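Local structure of porin protein associated with imipenem resistance (Acinetobacter baumannii, 4FUV) at residues A[43-48]-A[74-79]. The protein forms an eight-stranded outer-membrane beta-barrel that probably takes part in ornithine and imipenem transport, and is associated with imipenem resistance. Residues are numbered along the deposited sequence; the frame is centred on the assembly and turned at random.
Sequences GLALGY and NVYLNA. With C8E ((hydroxyethyloxy)tri(ethyloxy)octane), chain C.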
# COMPACT_ATOMS: atom_id res chain seq x y z
N GLY A 43 39.17 9.85 0.42
CA GLY A 43 39.45 8.69 1.22
C GLY A 43 39.28 7.43 0.42
O GLY A 43 38.87 7.46 -0.75
N LEU A 44 39.57 6.31 1.06
CA LEU A 44 39.61 5.02 0.40
C LEU A 44 39.04 3.97 1.33
O LEU A 44 39.32 3.99 2.53
CB LEU A 44 41.06 4.68 0.08
CG LEU A 44 41.37 3.75 -1.08
CD1 LEU A 44 40.74 4.29 -2.37
CD2 LEU A 44 42.88 3.66 -1.21
N ALA A 45 38.23 3.07 0.77
CA ALA A 45 37.66 1.94 1.51
C ALA A 45 37.96 0.62 0.80
O ALA A 45 37.64 0.44 -0.38
CB ALA A 45 36.14 2.11 1.67
N LEU A 46 38.57 -0.30 1.53
CA LEU A 46 38.83 -1.63 1.02
C LEU A 46 38.05 -2.62 1.86
O LEU A 46 38.32 -2.78 3.06
CB LEU A 46 40.32 -1.97 1.11
CG LEU A 46 40.74 -3.40 0.77
CD1 LEU A 46 40.55 -3.70 -0.71
CD2 LEU A 46 42.20 -3.64 1.17
N GLY A 47 37.09 -3.30 1.24
CA GLY A 47 36.14 -4.09 1.98
C GLY A 47 35.85 -5.48 1.47
O GLY A 47 36.19 -5.84 0.34
N TYR A 48 35.21 -6.27 2.32
CA TYR A 48 34.70 -7.57 1.94
C TYR A 48 33.25 -7.67 2.36
O TYR A 48 32.90 -7.32 3.48
CB TYR A 48 35.49 -8.70 2.60
CG TYR A 48 34.92 -10.08 2.29
CD1 TYR A 48 35.23 -10.72 1.10
CD2 TYR A 48 34.08 -10.73 3.18
CE1 TYR A 48 34.71 -11.99 0.81
CE2 TYR A 48 33.55 -11.99 2.91
CZ TYR A 48 33.87 -12.62 1.71
OH TYR A 48 33.37 -13.88 1.43
N ASN A 74 32.28 -10.87 -2.26
CA ASN A 74 32.69 -9.67 -2.96
C ASN A 74 33.85 -8.97 -2.26
O ASN A 74 33.86 -8.86 -1.03
CB ASN A 74 31.50 -8.73 -3.02
CG ASN A 74 30.27 -9.41 -3.58
OD1 ASN A 74 30.29 -9.94 -4.69
ND2 ASN A 74 29.19 -9.41 -2.80
N VAL A 75 34.82 -8.51 -3.05
CA VAL A 75 35.90 -7.65 -2.55
C VAL A 75 35.83 -6.32 -3.29
O VAL A 75 35.78 -6.30 -4.51
CB VAL A 75 37.30 -8.25 -2.82
CG1 VAL A 75 38.39 -7.31 -2.32
CG2 VAL A 75 37.43 -9.62 -2.20
N TYR A 76 35.87 -5.21 -2.56
CA TYR A 76 35.74 -3.91 -3.22
C TYR A 76 36.77 -2.88 -2.78
O TYR A 76 37.25 -2.87 -1.63
CB TYR A 76 34.32 -3.36 -3.07
CG TYR A 76 33.93 -2.97 -1.65
CD1 TYR A 76 34.22 -1.69 -1.15
CD2 TYR A 76 33.26 -3.86 -0.81
CE1 TYR A 76 33.87 -1.32 0.15
CE2 TYR A 76 32.91 -3.50 0.49
CZ TYR A 76 33.21 -2.22 0.96
OH TYR A 76 32.87 -1.81 2.24
N LEU A 77 37.11 -2.01 -3.71
CA LEU A 77 37.97 -0.87 -3.40
C LEU A 77 37.30 0.40 -3.92
O LEU A 77 37.10 0.56 -5.13
CB LEU A 77 39.34 -1.05 -4.03
CG LEU A 77 40.31 0.10 -3.76
CD1 LEU A 77 40.57 0.23 -2.26
CD2 LEU A 77 41.60 -0.12 -4.52
N ASN A 78 36.93 1.28 -3.00
CA ASN A 78 36.30 2.55 -3.37
C ASN A 78 37.08 3.76 -2.95
O ASN A 78 37.62 3.81 -1.83
CB ASN A 78 34.89 2.66 -2.78
CG ASN A 78 33.95 1.64 -3.35
OD1 ASN A 78 34.04 1.31 -4.51
ND2 ASN A 78 33.03 1.14 -2.53
N ALA A 79 37.13 4.75 -3.83
CA ALA A 79 37.46 6.12 -3.42
C ALA A 79 36.19 6.76 -2.86
O ALA A 79 35.10 6.58 -3.42
CB ALA A 79 37.96 6.92 -4.61
C1 C8E C . 39.91 -6.27 3.87
C2 C8E C . 39.62 -6.97 2.55
C3 C8E C . 40.10 -8.42 2.58
C4 C8E C . 40.01 -9.10 1.21
C5 C8E C . 39.17 -10.37 1.28
C6 C8E C . 39.68 -11.49 0.38
C7 C8E C . 38.52 -12.32 -0.16
C8 C8E C . 38.98 -13.41 -1.12
O9 C8E C . 37.90 -13.87 -1.90
C10 C8E C . 37.89 -13.32 -3.20
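The backbone oxygen of Asn78 accepts the N-H of Ala45, N to O 2.8 Å, nearly straight at 165°. The CA of Leu44 also approaches this oxygen in a CA-H...O contact, and Leu44 CD1 lies 3.2 Å from Asn78 O. Asn78 N returns a bond to Ala45 O, which closes the hydrogen-bonded pair. Gly47 and Tyr76 form the next such pair in the antiparallel ladder. There Gly47 N donates to Tyr76 O in the carbonyl plane, while Tyr76 N reaches Gly47 O tilted 31° from the Gly47 carbonyl plane.

On the face of Ala45 and Asn78, the Tyr76 ring lies across Gly47 of the partner strand. Its CG sits between the backbone N and the carbonyl carbon (chi1 68°). Gly47 CA makes a CH-pi contact with the ring, 3.8 Å from the Tyr76 centroid and offset toward the rim. The Tyr76 hydroxyl is hydrogen-bonded to Glu24 and Arg22.

The other face carries Leu44, Leu46, Leu77, Val75, Ala79 and Tyr48 and is mostly apolar. Leu77 CD1 meets Leu44 CG at 3.8 Å and Leu46 CB at 4.0 Å. Further along, Val75 CG2 lies at the edge of the Tyr48 ring, near its plane. The same methyl touches C7 of the detergent C8E at 3.6 Å, and Tyr48 CD1 is also close to C7. The bound detergent is consistent with a lipid-facing outer surface of the barrel. The Tyr48 hydroxyl is hydrogen-bonded to the side chain of Asn73 (OD1).

The two segments belong to the hairpin of strands 42-56 and 64-81 in the eight-stranded barrel. Strand 29-37 pairs with 42-56 on one side, and strand 95-114 pairs with 64-81 on the other.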